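Local coordinates for acinetobacter secreted protease CpaA (Acinetobacter nosocomialis M2, PDB 6O38) that acts as a secreted zinc metalloprotease of the type II secretion pathway and forms a complex with its chaperone CpaB, at the interface of chains A and B. Residues are numbered along the deposited sequence; one frame, centred on the assembly and turned at random. Chains: chain A, Acinetobacter secreted protease CpaA; chain B, Type II secretion chaperone CpaB.

Contact 1: the interface of chains A and B. Residues chain A 34-35; chain B 47, 91-92.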
loop_
_atom_site.group_PDB
_atom_site.type_symbol
_atom_site.label_atom_id
_atom_site.label_comp_id
_atom_site.label_asym_id
_atom_site.label_seq_id
_atom_site.Cartn_x
_atom_site.Cartn_y
_atom_site.Cartn_z
ATOM N N LYS A 34 -22.253 -5.122 12.562
ATOM C CA LYS A 34 -21.396 -4.364 11.655
ATOM C C LYS A 34 -21.007 -5.180 10.426
ATOM O O LYS A 34 -21.141 -4.706 9.292
ATOM C CB LYS A 34 -20.146 -3.881 12.393
ATOM C CG LYS A 34 -19.424 -2.743 11.690
ATOM C CD LYS A 34 -18.240 -2.247 12.503
ATOM C CE LYS A 34 -17.762 -0.892 12.005
ATOM N NZ LYS A 34 -18.819 0.150 12.156
ATOM N N ASN A 35 -20.526 -6.402 10.628
ATOM C CA ASN A 35 -20.017 -7.235 9.546
ATOM C C ASN A 35 -21.017 -8.335 9.219
ATOM O O ASN A 35 -21.502 -9.028 10.120
ATOM C CB ASN A 35 -18.660 -7.838 9.917
ATOM C CG ASN A 35 -17.609 -6.779 10.189
ATOM O OD1 ASN A 35 -17.635 -5.698 9.601
ATOM N ND2 ASN A 35 -16.679 -7.085 11.086
ATOM N N GLU B 47 -12.669 -8.261 14.578
ATOM C CA GLU B 47 -13.262 -7.029 15.073
ATOM C C GLU B 47 -13.987 -7.271 16.393
ATOM O O GLU B 47 -14.431 -8.381 16.699
ATOM C CB GLU B 47 -14.247 -6.449 14.058
ATOM C CG GLU B 47 -13.634 -5.542 13.013
ATOM C CD GLU B 47 -14.569 -4.413 12.618
ATOM O OE1 GLU B 47 -15.151 -3.779 13.523
ATOM O OE2 GLU B 47 -14.723 -4.159 11.405
ATOM N N LEU B 91 -13.392 -5.117 7.121
ATOM C CA LEU B 91 -14.496 -4.777 6.224
ATOM C C LEU B 91 -14.834 -3.289 6.238
ATOM O O LEU B 91 -15.156 -2.714 5.192
ATOM C CB LEU B 91 -15.734 -5.602 6.586
ATOM C CG LEU B 91 -15.779 -7.073 6.157
ATOM C CD1 LEU B 91 -14.834 -7.943 6.979
ATOM C CD2 LEU B 91 -17.204 -7.605 6.235
ATOM N N GLU B 92 -14.778 -2.649 7.410
ATOM C CA GLU B 92 -15.074 -1.220 7.467
ATOM C C GLU B 92 -14.108 -0.416 6.605
ATOM O O GLU B 92 -14.494 0.608 6.030
ATOM C CB GLU B 92 -15.031 -0.718 8.910
ATOM C CG GLU B 92 -15.564 0.701 9.070
ATOM C CD GLU B 92 -14.971 1.427 10.260
ATOM O OE1 GLU B 92 -14.201 0.802 11.019
ATOM O OE2 GLU B 92 -15.270 2.629 10.432
#
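The side-chain amide of A:Asn35 meets the carboxylate of B:Glu47, with the two planes 81° apart. A:Asn35 belongs to a StcE-type beta-sandwich domain of the protease and begins strand 35-37. Its amide nitrogen ND2 stands over one face of the carboxylate, 3.5 Å from B:Glu47 OE2. Seen from the amide, OE2 lies beyond the outer ends of OD1 and ND2, nearer to ND2. B:Leu91 lies over one face of the same amide. Its CB is 3.6 Å from the carbonyl oxygen OD1 of A:Asn35. Its methyl CD2 packs further back, 4.0 Å from A:Asn35 CB.

A:Lys34 runs across B:Glu47 at about a right angle. Its methylene CD comes to 3.6 Å from B:Glu47 OE1, so the aliphatic part of the lysine does the touching. CG is anti to the backbone N (chi1 -162°), and the chain stays extended as far as CE. There it passes B:Glu92, with A:Lys34 CE 4.0 Å from B:Glu92 CG. A bend at chi4 (62°) then turns the ammonium away from this line. NZ is 4.7 Å from B:Glu92 OE2 and 5.5 Å from B:Glu47 OE1. The two glutamates may still attract the lysine at this range. B:Leu91 and B:Glu92 come from the 3-10 helix 91-93 of the chaperone, and B:Glu47 ends strand 45-47.

Contact 2: the interface of chains A and B. Residues chain A 404, 407, 531-533; chain B 127, 144, 149, 164.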
loop_
_atom_site.group_PDB
_atom_site.type_symbol
_atom_site.label_atom_id
_atom_site.label_comp_id
_atom_site.label_asym_id
_atom_site.label_seq_id
_atom_site.Cartn_x
_atom_site.Cartn_y
_atom_site.Cartn_z
ATOM N N LEU A 404 9.425 1.733 8.284
ATOM C CA LEU A 404 8.410 2.407 7.481
ATOM C C LEU A 404 8.968 3.666 6.830
ATOM O O LEU A 404 8.612 3.992 5.691
ATOM C CB LEU A 404 7.192 2.740 8.343
ATOM C CG LEU A 404 6.028 3.413 7.615
ATOM C CD1 LEU A 404 5.427 2.470 6.588
ATOM C CD2 LEU A 404 4.974 3.873 8.605
ATOM N N LEU A 407 11.053 2.522 3.923
ATOM C CA LEU A 407 10.170 2.076 2.851
ATOM C C LEU A 407 9.540 3.263 2.130
ATOM O O LEU A 407 9.446 3.269 0.896
ATOM C CB LEU A 407 9.090 1.150 3.408
ATOM C CG LEU A 407 8.007 0.721 2.415
ATOM C CD1 LEU A 407 8.596 -0.170 1.332
ATOM C CD2 LEU A 407 6.863 0.019 3.128
ATOM N N ASN A 531 -1.201 8.888 4.695
ATOM C CA ASN A 531 -1.928 7.634 4.543
ATOM C C ASN A 531 -1.464 6.797 3.356
ATOM O O ASN A 531 -2.054 5.740 3.098
ATOM C CB ASN A 531 -3.441 7.891 4.445
ATOM C CG ASN A 531 -3.812 8.839 3.320
ATOM O OD1 ASN A 531 -3.059 9.025 2.365
ATOM N ND2 ASN A 531 -4.988 9.446 3.430
ATOM N N ILE A 532 -0.433 7.227 2.631
ATOM C CA ILE A 532 0.212 6.410 1.612
ATOM C C ILE A 532 1.717 6.509 1.811
ATOM O O ILE A 532 2.227 7.486 2.366
ATOM C CB ILE A 532 -0.179 6.823 0.172
ATOM C CG1 ILE A 532 0.265 8.255 -0.125
ATOM C CG2 ILE A 532 -1.677 6.659 -0.054
ATOM C CD1 ILE A 532 0.027 8.680 -1.555
ATOM N N ASN A 533 2.431 5.481 1.353
ATOM C CA ASN A 533 3.861 5.346 1.631
ATOM C C ASN A 533 4.694 6.116 0.604
ATOM O O ASN A 533 5.482 5.552 -0.155
ATOM C CB ASN A 533 4.249 3.872 1.662
ATOM C CG ASN A 533 3.449 3.081 2.676
ATOM O OD1 ASN A 533 3.044 3.604 3.713
ATOM N ND2 ASN A 533 3.210 1.809 2.376
ATOM N N PHE B 127 2.367 -6.317 0.148
ATOM C CA PHE B 127 2.871 -7.314 1.083
ATOM C C PHE B 127 2.421 -6.910 2.478
ATOM O O PHE B 127 1.857 -5.830 2.681
ATOM C CB PHE B 127 4.398 -7.434 1.014
ATOM C CG PHE B 127 5.129 -6.240 1.569
ATOM C CD1 PHE B 127 5.286 -5.090 0.812
ATOM C CD2 PHE B 127 5.675 -6.275 2.844
ATOM C CE1 PHE B 127 5.960 -3.994 1.318
ATOM C CE2 PHE B 127 6.352 -5.181 3.356
ATOM C CZ PHE B 127 6.495 -4.040 2.591
ATOM N N PHE B 144 0.049 -3.502 3.706
ATOM C CA PHE B 144 0.228 -2.589 2.582
ATOM C C PHE B 144 -0.533 -3.129 1.378
ATOM O O PHE B 144 -0.123 -4.123 0.770
ATOM C CB PHE B 144 1.711 -2.412 2.261
ATOM C CG PHE B 144 2.514 -1.855 3.402
ATOM C CD1 PHE B 144 2.098 -0.716 4.069
ATOM C CD2 PHE B 144 3.684 -2.475 3.809
ATOM C CE1 PHE B 144 2.835 -0.202 5.120
ATOM C CE2 PHE B 144 4.425 -1.966 4.861
ATOM C CZ PHE B 144 4.000 -0.828 5.515
ATOM N N ASN B 149 -3.075 1.674 3.453
ATOM C CA ASN B 149 -2.093 1.103 4.364
ATOM C C ASN B 149 -2.639 1.128 5.783
ATOM O O ASN B 149 -3.208 2.133 6.222
ATOM C CB ASN B 149 -0.774 1.873 4.292
ATOM C CG ASN B 149 -0.237 1.966 2.881
ATOM O OD1 ASN B 149 -0.149 0.965 2.172
ATOM N ND2 ASN B 149 0.112 3.175 2.459
HETATM N N MSE B 164 -3.083 4.999 8.459
HETATM C CA MSE B 164 -1.839 5.636 8.883
HETATM C C MSE B 164 -1.971 7.148 9.052
HETATM O O MSE B 164 -1.091 7.792 9.626
HETATM C CB MSE B 164 -0.721 5.308 7.893
HETATM C CG MSE B 164 -0.481 3.815 7.740
HETATM SE SE MSE B 164 1.404 3.328 7.718
HETATM C CE MSE B 164 1.211 1.391 7.849
#
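The amide oxygen OD1 of A:Asn533 lies 3.2 Å from the amide nitrogen ND2 of B:Asn149. The asparagine comes from a loop of the protease, which has a reprolysin-like M12B metallopeptidase domain. The two amides lie face to face with an offset, their planes 11° apart, and OD1 sits above ND2. This is a face-on contact of two amides and not a hydrogen bond. The backbone oxygen O of A:Asn531 also approaches B:Asn149 ND2, at 3.4 Å.

The nitrogen end of A:Asn533 points at a ring. Its amide stands at 90° to B:Phe144, and ND2 lies above the rim of the ring beside CD1. On the same side A:Leu407 sits above the rim near CE2, its methyl CD2 3.6 Å from B:Phe144 CE2. A:Leu404 reaches the far rim of the ring with CD1, near CZ. Its other methyl, CD2, touches the selenium SE of selenomethionine B:Met164 at 3.7 Å. Both leucines project from helix 391-411, about one turn apart. In A:Leu407, CG is anti to the backbone N (chi1 174°), which carries CD2 out to the ring.

Within the chaperone, B:Phe127 turns a face to B:Phe144 CD2. B:Asn149 CB lies at the edge of the B:Phe144 ring and may limit its rotation.

Contact 3: the interface of chains A and B. Residues chain A 289-290, 309; chain B 103, 105.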
loop_
_atom_site.group_PDB
_atom_site.type_symbol
_atom_site.label_atom_id
_atom_site.label_comp_id
_atom_site.label_asym_id
_atom_site.label_seq_id
_atom_site.Cartn_x
_atom_site.Cartn_y
_atom_site.Cartn_z
ATOM N N ASP A 289 17.914 -12.923 -0.731
ATOM C CA ASP A 289 17.617 -12.668 0.668
ATOM C C ASP A 289 18.717 -13.224 1.572
ATOM O O ASP A 289 19.702 -13.811 1.118
ATOM C CB ASP A 289 16.244 -13.236 1.035
ATOM C CG ASP A 289 16.122 -14.726 0.753
ATOM O OD1 ASP A 289 17.139 -15.372 0.428
ATOM O OD2 ASP A 289 14.994 -15.256 0.864
ATOM N N SER A 290 18.538 -13.033 2.882
ATOM C CA SER A 290 19.575 -13.325 3.864
ATOM C C SER A 290 19.899 -14.810 3.985
ATOM O O SER A 290 20.899 -15.153 4.624
ATOM C CB SER A 290 19.160 -12.777 5.231
ATOM O OG SER A 290 17.889 -13.270 5.613
ATOM N N LYS A 309 20.533 -8.865 0.272
ATOM C CA LYS A 309 20.361 -8.880 1.725
ATOM C C LYS A 309 21.525 -9.638 2.358
ATOM O O LYS A 309 21.531 -10.874 2.396
ATOM C CB LYS A 309 19.021 -9.510 2.099
ATOM C CG LYS A 309 17.817 -8.667 1.715
ATOM C CD LYS A 309 16.545 -9.185 2.361
ATOM C CE LYS A 309 15.307 -8.640 1.666
ATOM N NZ LYS A 309 14.049 -9.038 2.360
ATOM N N GLU B 103 8.215 -15.515 4.315
ATOM C CA GLU B 103 9.499 -15.312 4.973
ATOM C C GLU B 103 9.283 -15.203 6.475
ATOM O O GLU B 103 8.458 -14.405 6.927
ATOM C CB GLU B 103 10.179 -14.050 4.432
ATOM C CG GLU B 103 11.692 -14.051 4.524
ATOM C CD GLU B 103 12.314 -12.936 3.706
ATOM O OE1 GLU B 103 11.671 -11.874 3.564
ATOM O OE2 GLU B 103 13.437 -13.124 3.193
ATOM N N GLU B 105 11.618 -14.592 9.887
ATOM C CA GLU B 105 12.953 -14.110 10.213
ATOM C C GLU B 105 13.054 -13.755 11.699
ATOM O O GLU B 105 12.313 -12.868 12.167
ATOM C CB GLU B 105 13.323 -12.905 9.347
ATOM C CG GLU B 105 14.588 -12.188 9.785
ATOM C CD GLU B 105 15.817 -13.082 9.760
ATOM O OE1 GLU B 105 15.837 -14.068 8.990
ATOM O OE2 GLU B 105 16.770 -12.797 10.517
#
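B:Glu103 extends from strand 95-106 of the chaperone into a small charged patch of the protease. The closer part of the contact gathers round its carboxylate. OE1 forms a long salt bridge to the ammonium of A:Lys309, with NZ 3.9 Å from B:Glu103 OE1. The lysine approaches head-on, its chain extended beyond CG, and carries NZ forward from strand 305-310. That strand falls in a StcE-type beta-sandwich sequence.

The second carboxylate oxygen turns to A:Asp289. B:Glu103 OE2 is 3.5 Å from A:Asp289 OD2 and also 3.5 Å from the methylene CB of A:Asp289. The two side chains run antiparallel alongside each other, and their carboxylate planes are 37° apart. CG of A:Asp289 sits between its backbone N and carbonyl carbon (chi1 57°), which sets OD2 beside the glutamate. Two carboxylates this close would probably raise the proton affinity of one of them. The lysine would partly offset their charge.

The other part is looser. A:Ser290 directs its hydroxyl OG towards B:Glu105, but OG stays 4.0 Å from B:Glu105 OE1. That is too long for a hydrogen bond. B:Glu105 loses little surface to the partner. The whole patch is small and polar. It probably gives the chaperone a light electrostatic hold on the protease, in addition to contacts elsewhere on the interface.

Contact 1 and contact 2 are about 21 Å apart, and contact 2 and contact 3 about 20 Å, measured between the centres of their C-alpha atoms. Contact 1 and contact 3 are about 34 Å apart. No residue is shared. On the chaperone, the 3-10 helix 91-93 of contact 1 comes shortly before strand 95-106 of contact 3. On the protease, contact 1 uses an N-terminal beta-sandwich domain, contact 3 a later sandwich strand and a nearby loop, and contact 2 the metalloprotease part. One CpaB therefore touches well-separated parts of CpaA and may hold their relative arrangement.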